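Local coordinates for glucose-6-phosphate isomerase like protein (Thermus thermophilus, PDB 1WIW), which probably interconverts sugar phosphates as a glucose-6-phosphate and mannose-6-phosphate isomerase of the PGI/PMI family, at residues M1-D5 with K154-Y158; L17-R22 with A263-Y267; A184-K188 with V275-H280. One frame throughout, in Å; residues are numbered along the deposited sequence.

Contact 1 of 3, residues M1-D5 with K154-Y158; sequences MRDLD and KFLAY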
loop_
_atom_site.group_PDB
_atom_site.type_symbol
_atom_site.label_atom_id
_atom_site.label_comp_id
_atom_site.label_asym_id
_atom_site.label_seq_id
_atom_site.Cartn_x
_atom_site.Cartn_y
_atom_site.Cartn_z
HETATM N N MSE B 1 21.749 0.693 25.366
HETATM C CA MSE B 1 21.264 1.493 24.202
HETATM C C MSE B 1 22.419 2.256 23.563
HETATM O O MSE B 1 23.079 3.063 24.220
HETATM C CB MSE B 1 20.181 2.474 24.657
HETATM C CG MSE B 1 19.588 3.316 23.537
HETATM SE SE MSE B 1 18.044 4.322 24.125
HETATM C CE MSE B 1 18.962 5.830 24.909
ATOM N N ARG B 2 22.658 1.993 22.281
ATOM C CA ARG B 2 23.740 2.646 21.552
ATOM C C ARG B 2 23.537 4.157 21.456
ATOM O O ARG B 2 22.406 4.645 21.396
ATOM C CB ARG B 2 23.880 2.025 20.158
ATOM C CG ARG B 2 24.195 0.522 20.204
ATOM C CD ARG B 2 24.444 -0.060 18.824
ATOM N NE ARG B 2 24.820 -1.473 18.893
ATOM C CZ ARG B 2 23.977 -2.463 19.166
ATOM N NH1 ARG B 2 24.414 -3.715 19.214
ATOM N NH2 ARG B 2 22.694 -2.210 19.375
ATOM N N ASP B 3 24.652 4.886 21.454
ATOM C CA ASP B 3 24.648 6.342 21.400
ATOM C C ASP B 3 25.058 6.824 20.009
ATOM O O ASP B 3 26.172 6.571 19.559
ATOM C CB ASP B 3 25.607 6.874 22.473
ATOM C CG ASP B 3 25.647 8.390 22.544
ATOM O OD1 ASP B 3 26.210 8.915 23.532
ATOM O OD2 ASP B 3 25.136 9.060 21.624
ATOM N N LEU B 4 24.140 7.511 19.335
ATOM C CA LEU B 4 24.378 8.023 17.990
ATOM C C LEU B 4 25.376 9.174 17.971
ATOM O O LEU B 4 25.716 9.699 16.908
ATOM C CB LEU B 4 23.050 8.461 17.352
ATOM C CG LEU B 4 22.033 7.321 17.173
ATOM C CD1 LEU B 4 20.715 7.864 16.616
ATOM C CD2 LEU B 4 22.615 6.260 16.239
ATOM N N ASP B 5 25.853 9.568 19.149
ATOM C CA ASP B 5 26.825 10.643 19.226
ATOM C C ASP B 5 28.224 10.128 19.596
ATOM O O ASP B 5 29.123 10.908 19.911
ATOM C CB ASP B 5 26.324 11.729 20.188
ATOM C CG ASP B 5 25.158 12.529 19.595
ATOM O OD1 ASP B 5 24.422 13.201 20.340
ATOM O OD2 ASP B 5 24.981 12.490 18.360
ATOM N N LYS B 154 18.101 11.508 14.160
ATOM C CA LYS B 154 18.635 10.775 15.307
ATOM C C LYS B 154 17.566 10.722 16.389
ATOM O O LYS B 154 17.339 9.679 16.994
ATOM C CB LYS B 154 19.889 11.454 15.880
ATOM C CG LYS B 154 21.126 11.324 15.011
ATOM C CD LYS B 154 22.372 11.841 15.719
ATOM C CE LYS B 154 23.602 11.773 14.815
ATOM N NZ LYS B 154 24.809 12.366 15.467
ATOM N N PHE B 155 16.917 11.857 16.632
ATOM C CA PHE B 155 15.877 11.927 17.648
ATOM C C PHE B 155 14.739 10.959 17.333
ATOM O O PHE B 155 14.301 10.219 18.208
ATOM C CB PHE B 155 15.321 13.347 17.760
ATOM C CG PHE B 155 14.428 13.551 18.958
ATOM C CD1 PHE B 155 14.973 13.836 20.208
ATOM C CD2 PHE B 155 13.047 13.410 18.846
ATOM C CE1 PHE B 155 14.154 13.976 21.332
ATOM C CE2 PHE B 155 12.218 13.545 19.963
ATOM C CZ PHE B 155 12.775 13.829 21.209
ATOM N N LEU B 156 14.267 10.961 16.085
ATOM C CA LEU B 156 13.167 10.076 15.687
ATOM C C LEU B 156 13.570 8.602 15.756
ATOM O O LEU B 156 12.760 7.746 16.112
ATOM C CB LEU B 156 12.686 10.410 14.268
ATOM C CG LEU B 156 11.496 9.588 13.744
ATOM C CD1 LEU B 156 10.328 9.694 14.726
ATOM C CD2 LEU B 156 11.074 10.089 12.356
ATOM N N ALA B 157 14.821 8.310 15.419
ATOM C CA ALA B 157 15.310 6.938 15.449
ATOM C C ALA B 157 15.149 6.376 16.859
ATOM O O ALA B 157 14.702 5.244 17.040
ATOM C CB ALA B 157 16.781 6.890 15.005
ATOM N N TYR B 158 15.504 7.174 17.858
ATOM C CA TYR B 158 15.372 6.743 19.244
ATOM C C TYR B 158 13.909 6.465 19.586
ATOM O O TYR B 158 13.604 5.529 20.323
ATOM C CB TYR B 158 15.948 7.801 20.188
ATOM C CG TYR B 158 17.451 7.710 20.343
ATOM C CD1 TYR B 158 18.040 6.587 20.931
ATOM C CD2 TYR B 158 18.283 8.726 19.889
ATOM C CE1 TYR B 158 19.424 6.479 21.058
ATOM C CE2 TYR B 158 19.670 8.631 20.011
ATOM C CZ TYR B 158 20.231 7.501 20.596
ATOM O OH TYR B 158 21.596 7.389 20.708
#

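Contact 2 of 3, residues L17-R22 with A263-Y267; sequences LALELR and AWTAY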
loop_
_atom_site.group_PDB
_atom_site.type_symbol
_atom_site.label_atom_id
_atom_site.label_comp_id
_atom_site.label_asym_id
_atom_site.label_seq_id
_atom_site.Cartn_x
_atom_site.Cartn_y
_atom_site.Cartn_z
ATOM N N LEU B 17 27.109 4.340 3.956
ATOM C CA LEU B 17 25.860 4.890 3.448
ATOM C C LEU B 17 25.725 6.345 3.909
ATOM O O LEU B 17 25.054 7.146 3.267
ATOM C CB LEU B 17 24.667 4.066 3.941
ATOM C CG LEU B 17 23.314 4.397 3.304
ATOM C CD1 LEU B 17 23.399 4.158 1.801
ATOM C CD2 LEU B 17 22.211 3.533 3.917
ATOM N N ALA B 18 26.375 6.682 5.019
ATOM C CA ALA B 18 26.316 8.045 5.538
ATOM C C ALA B 18 26.866 9.008 4.487
ATOM O O ALA B 18 26.329 10.095 4.282
ATOM C CB ALA B 18 27.119 8.153 6.828
ATOM N N LEU B 19 27.935 8.597 3.811
ATOM C CA LEU B 19 28.533 9.438 2.777
ATOM C C LEU B 19 27.591 9.568 1.577
ATOM O O LEU B 19 27.432 10.653 1.021
ATOM C CB LEU B 19 29.878 8.856 2.324
ATOM C CG LEU B 19 30.504 9.505 1.081
ATOM C CD1 LEU B 19 30.739 10.993 1.326
ATOM C CD2 LEU B 19 31.804 8.798 0.738
ATOM N N GLU B 20 26.970 8.463 1.178
ATOM C CA GLU B 20 26.050 8.493 0.044
ATOM C C GLU B 20 24.836 9.371 0.367
ATOM O O GLU B 20 24.362 10.132 -0.480
ATOM C CB GLU B 20 25.595 7.074 -0.325
ATOM C CG GLU B 20 24.747 7.017 -1.585
ATOM C CD GLU B 20 24.412 5.595 -2.033
ATOM O OE1 GLU B 20 23.675 5.449 -3.037
ATOM O OE2 GLU B 20 24.890 4.628 -1.393
ATOM N N LEU B 21 24.337 9.260 1.592
ATOM C CA LEU B 21 23.199 10.066 2.023
ATOM C C LEU B 21 23.584 11.536 1.934
ATOM O O LEU B 21 22.816 12.365 1.436
ATOM C CB LEU B 21 22.823 9.726 3.472
ATOM C CG LEU B 21 21.976 8.469 3.711
ATOM C CD1 LEU B 21 22.023 8.073 5.187
ATOM C CD2 LEU B 21 20.537 8.738 3.268
ATOM N N ARG B 22 24.782 11.853 2.418
ATOM C CA ARG B 22 25.264 13.228 2.402
ATOM C C ARG B 22 25.417 13.827 1.008
ATOM O O ARG B 22 25.065 14.984 0.783
ATOM C CB ARG B 22 26.613 13.336 3.116
ATOM C CG ARG B 22 27.115 14.773 3.203
ATOM C CD ARG B 22 28.471 14.876 3.876
ATOM N NE ARG B 22 28.788 16.259 4.226
ATOM C CZ ARG B 22 28.935 17.244 3.345
ATOM N NH1 ARG B 22 29.220 18.473 3.760
ATOM N NH2 ARG B 22 28.803 17.003 2.048
ATOM N N ALA B 263 15.095 8.578 5.199
ATOM C CA ALA B 263 16.215 7.722 4.802
ATOM C C ALA B 263 17.276 7.855 5.890
ATOM O O ALA B 263 17.846 6.865 6.342
ATOM C CB ALA B 263 16.780 8.159 3.453
ATOM N N TRP B 264 17.529 9.092 6.310
ATOM C CA TRP B 264 18.494 9.353 7.372
ATOM C C TRP B 264 18.031 8.716 8.682
ATOM O O TRP B 264 18.834 8.169 9.434
ATOM C CB TRP B 264 18.663 10.863 7.581
ATOM C CG TRP B 264 19.784 11.472 6.782
ATOM C CD1 TRP B 264 19.670 12.344 5.740
ATOM C CD2 TRP B 264 21.189 11.268 6.983
ATOM N NE1 TRP B 264 20.918 12.701 5.278
ATOM C CE2 TRP B 264 21.868 12.053 6.023
ATOM C CE3 TRP B 264 21.941 10.497 7.883
ATOM C CZ2 TRP B 264 23.267 12.091 5.935
ATOM C CZ3 TRP B 264 23.338 10.535 7.797
ATOM C CH2 TRP B 264 23.983 11.327 6.828
ATOM N N THR B 265 16.731 8.795 8.954
ATOM C CA THR B 265 16.184 8.231 10.181
ATOM C C THR B 265 16.393 6.715 10.177
ATOM O O THR B 265 16.842 6.141 11.168
ATOM C CB THR B 265 14.680 8.562 10.309
ATOM O OG1 THR B 265 14.513 9.987 10.355
ATOM C CG2 THR B 265 14.091 7.941 11.572
ATOM N N ALA B 266 16.076 6.081 9.051
ATOM C CA ALA B 266 16.243 4.641 8.902
ATOM C C ALA B 266 17.716 4.275 9.087
ATOM O O ALA B 266 18.033 3.234 9.658
ATOM C CB ALA B 266 15.762 4.202 7.523
ATOM N N TYR B 267 18.605 5.139 8.598
ATOM C CA TYR B 267 20.051 4.928 8.715
ATOM C C TYR B 267 20.448 4.837 10.188
ATOM O O TYR B 267 21.132 3.893 10.607
ATOM C CB TYR B 267 20.808 6.092 8.060
ATOM C CG TYR B 267 22.315 6.067 8.278
ATOM C CD1 TYR B 267 23.144 5.240 7.516
ATOM C CD2 TYR B 267 22.901 6.840 9.278
ATOM C CE1 TYR B 267 24.529 5.182 7.750
ATOM C CE2 TYR B 267 24.280 6.789 9.523
ATOM C CZ TYR B 267 25.086 5.959 8.761
ATOM O OH TYR B 267 26.439 5.892 9.035
#

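Contact 3 of 3, residues A184-K188 with V275-H280; sequences ARVAK and VDPGDH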
loop_
_atom_site.group_PDB
_atom_site.type_symbol
_atom_site.label_atom_id
_atom_site.label_comp_id
_atom_site.label_asym_id
_atom_site.label_seq_id
_atom_site.Cartn_x
_atom_site.Cartn_y
_atom_site.Cartn_z
ATOM N N ALA B 184 12.857 -0.989 5.805
ATOM C CA ALA B 184 13.142 -2.409 5.667
ATOM C C ALA B 184 14.532 -2.574 5.056
ATOM O O ALA B 184 15.350 -3.344 5.557
ATOM C CB ALA B 184 12.096 -3.085 4.785
ATOM N N ARG B 185 14.817 -1.828 3.993
ATOM C CA ARG B 185 16.111 -1.984 3.342
ATOM C C ARG B 185 17.308 -1.409 4.084
ATOM O O ARG B 185 18.390 -1.997 4.064
ATOM C CB ARG B 185 16.103 -1.415 1.919
ATOM C CG ARG B 185 17.272 -1.997 1.134
ATOM C CD ARG B 185 17.823 -1.113 0.046
ATOM N NE ARG B 185 16.972 -1.079 -1.128
ATOM C CZ ARG B 185 17.434 -1.046 -2.373
ATOM N NH1 ARG B 185 16.587 -1.007 -3.388
ATOM N NH2 ARG B 185 18.742 -1.074 -2.597
ATOM N N VAL B 186 17.114 -0.264 4.731
ATOM C CA VAL B 186 18.184 0.396 5.467
ATOM C C VAL B 186 18.202 0.019 6.948
ATOM O O VAL B 186 19.240 -0.386 7.475
ATOM C CB VAL B 186 18.069 1.926 5.329
ATOM C CG1 VAL B 186 19.128 2.624 6.188
ATOM C CG2 VAL B 186 18.239 2.321 3.868
ATOM N N ALA B 187 17.057 0.140 7.620
ATOM C CA ALA B 187 16.993 -0.183 9.043
ATOM C C ALA B 187 16.767 -1.676 9.300
ATOM O O ALA B 187 16.865 -2.133 10.439
ATOM C CB ALA B 187 15.895 0.648 9.722
ATOM N N LYS B 188 16.483 -2.430 8.238
ATOM C CA LYS B 188 16.255 -3.869 8.344
ATOM C C LYS B 188 15.141 -4.122 9.365
ATOM O O LYS B 188 15.133 -5.148 10.058
ATOM C CB LYS B 188 17.546 -4.572 8.802
ATOM C CG LYS B 188 18.822 -4.172 8.040
ATOM C CD LYS B 188 18.733 -4.514 6.561
ATOM C CE LYS B 188 20.069 -4.320 5.846
ATOM N NZ LYS B 188 20.541 -2.902 5.847
ATOM N N VAL B 275 23.176 -2.939 13.262
ATOM C CA VAL B 275 23.281 -3.663 12.003
ATOM C C VAL B 275 23.727 -2.723 10.898
ATOM O O VAL B 275 23.555 -1.504 10.986
ATOM C CB VAL B 275 21.947 -4.330 11.590
ATOM C CG1 VAL B 275 21.559 -5.391 12.618
ATOM C CG2 VAL B 275 20.853 -3.279 11.441
ATOM N N ASP B 276 24.319 -3.300 9.866
ATOM C CA ASP B 276 24.802 -2.526 8.740
ATOM C C ASP B 276 23.610 -1.981 7.954
ATOM O O ASP B 276 22.766 -2.742 7.490
ATOM C CB ASP B 276 25.655 -3.412 7.832
ATOM C CG ASP B 276 26.413 -2.617 6.787
ATOM O OD1 ASP B 276 26.005 -1.474 6.492
ATOM O OD2 ASP B 276 27.414 -3.141 6.254
ATOM N N PRO B 277 23.524 -0.651 7.807
ATOM C CA PRO B 277 22.432 -0.007 7.067
ATOM C C PRO B 277 22.562 -0.225 5.555
ATOM O O PRO B 277 21.598 -0.048 4.805
ATOM C CB PRO B 277 22.577 1.460 7.454
ATOM C CG PRO B 277 24.064 1.605 7.636
ATOM C CD PRO B 277 24.432 0.352 8.393
ATOM N N GLY B 278 23.757 -0.617 5.116
ATOM C CA GLY B 278 23.982 -0.850 3.699
ATOM C C GLY B 278 23.375 -2.159 3.226
ATOM O O GLY B 278 22.924 -2.963 4.042
ATOM N N ASP B 279 23.362 -2.374 1.912
ATOM C CA ASP B 279 22.803 -3.594 1.338
ATOM C C ASP B 279 23.765 -4.769 1.501
ATOM O O ASP B 279 23.351 -5.895 1.773
ATOM C CB ASP B 279 22.518 -3.421 -0.163
ATOM C CG ASP B 279 21.396 -2.427 -0.450
ATOM O OD1 ASP B 279 20.556 -2.178 0.443
ATOM O OD2 ASP B 279 21.346 -1.911 -1.587
ATOM N N HIS B 280 25.049 -4.478 1.321
ATOM C CA HIS B 280 26.126 -5.461 1.397
ATOM C C HIS B 280 25.797 -6.870 0.903
ATOM O O HIS B 280 25.929 -7.847 1.638
ATOM C CB HIS B 280 26.723 -5.517 2.815
ATOM C CG HIS B 280 25.772 -5.982 3.874
ATOM N ND1 HIS B 280 24.624 -5.294 4.201
ATOM C CD2 HIS B 280 25.832 -7.038 4.719
ATOM C CE1 HIS B 280 24.018 -5.904 5.204
ATOM N NE2 HIS B 280 24.730 -6.965 5.537
#

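Contact 1 of 3, residues M1-D5 with K154-Y158
Tyr-158 and Lys-154, one turn apart on helix 152-160, clasp the N-terminal segment 1-5, which bends through an Asx turn at Asp-3. The contact ties the first residues of the chain to a helix of the C-terminal SIS domain. Its tight part centres on the phenol oxygen. Tyr-158 OH gives its proton to Arg-2 O at 2.9 Å, in the carbonyl plane and on a lone pair, and receives Leu-4 N, also at 2.9 Å, in a nearly straight bond (161°). Leu-4 reaches back against the phenol, obliquely to its ring; its CG stands anti to the carbonyl carbon (chi1 -62°), which brings CD1 to 3.6 Å from Tyr-158 CE2 and over the aliphatic stem of Lys-154. Leu-272 of helix 251-272 packs on both Leu-4 and Tyr-158. A phenylalanine in place of Tyr-158 would probably leave Leu-4 N and Arg-2 O without their common partner and let the segment drift from the helix. The solvent side is looser: the exposed selenomethionine Met-1 makes an oblique Met-aromatic contact, its SE 3.9 Å from Tyr-158 CD1, and the Arg-2 side chain leads away to bond Leu-272 O. At the other end the extended, buried Lys-154 also bonds the carbonyls of Pro-144 and Val-146, so its ammonium is well surrounded by acceptors. Lys-154 NZ meets Leu-4 O at 3.2 Å from above the carbonyl plane. A salt bridge of 2.9 Å joins Lys-154 NZ to Asp-5 OD2, while Asp-5 OD1 accepts from Val-148 N.

Contact 2 of 3, residues L17-R22 with A263-Y267
An antiparallel pair of helices forms this buried contact: helix 17-23, of the N-terminal phosphoglucose isomerase domain, lies against the long helix 251-272 of the C-terminal SIS domain, with Leu-21 inserted between Trp-264 and Tyr-267. The short segments run at 168° to each other, their axes 10.9 Å apart. Leu-21 runs alongside the indole, the two side chains pointing opposite ways. Its CB sits over one face toward the rim, 3.4 Å from Trp-264 CZ2, and its CD1 makes a CH-pi contact 3.7 Å from the centroid of the six-membered ring, almost on the ring normal. The same methyl abuts Tyr-267 CB at 3.7 Å, while the other branch, CD2, rests on Ala-263 CB. One turn back, Ala-18 packs closely on the phenol: its CB lies 3.2 Å from Tyr-267 OH. That phenol extends across the helix pair because CG is anti to the backbone N (chi1 173°), and Leu-17 CB packs obliquely against its ring. The hydroxyl bonds Asp-13, whose carboxylate also accepts from the backbone N of Leu-17 and Ala-18. Tyr-260 meets Trp-264 edge-to-face, and its OH is hydrogen-bonded to Leu-21 O. No hydrogen bond joins the two segments directly; they are held by dispersion and close fit, and Asp-13 supplies a polar link between the start of helix 17-23 and Tyr-267.

Contact 3 of 3, residues A184-K188 with V275-H280
Lys-188 NZ joins the two segments, 184-188, which leads out of helix 174-185, and the loop 275-280, which is shaped by an Asx turn at Asp-276. In the first shell the ammonium group lies among backbone carbonyls from both sides. Across the contact it bonds Asp-276 O at 2.8 Å, in the carbonyl plane on a lone pair, and Gly-278 O at 3.0 Å from above the carbonyl plane. On its own segment it turns back to Arg-185 O at 2.9 Å, with a weak bond to Val-186 O, so that the positive charge probably offsets the carbonyl dipoles gathered round it. Two bends in the chain, at chi2 (-62°) and chi4 (-63°), fold the side chain over into this position, and its CG passes Val-275 CG2 on the way.

Beside the lysine the backbones come close enough for a pair of CA-H...O contacts, the shorter being Pro-277 CA to Val-186 O at 3.2 Å. The Val-186 CG1 methyl lies across Pro-277 CB. Further along, Arg-185 NH2 forms a salt bridge with Asp-279 OD2 at 2.9 Å, on the syn side of the carboxylate, the two planes turned 39° apart. The guanidinium has further carboxylate partners through NH1: Glu-46 of the same chain and Glu-200 of the second subunit; the backbone of Lys-188 is also hydrogen-bonded to that subunit. The contact therefore borders the dimer interface.

What positions the acceptors is the loop itself. Asp-276 OD1 takes Gly-278 N at 2.8 Å, closing the Asx turn. On the face of the Gly-278 carbonyl opposite Lys-188 NZ, His-280 ND1 donates to Gly-278 O at 2.9 Å.

Helix 251-272 and the loop that follows it connect the three contacts. Contact 2 is deep and almost wholly apolar, contact 3 buried yet polar, and contact 1 only partly buried, with exposed residues at the chain terminus. Contacts 2 and 3 abut directly: Val-186 CG1 packs on Tyr-267 N, and Tyr-267 CE1 on Pro-277 CG. Contact 1 meets contact 2 through Leu-156 and Thr-265 but does not touch contact 3. In both contacts 1 and 3 a buried lysine gathers backbone carbonyls to fix irregular chain; in contact 2 the two segments meet through apolar side chains, without a hydrogen bond between them. Only contact 3 reaches the second subunit.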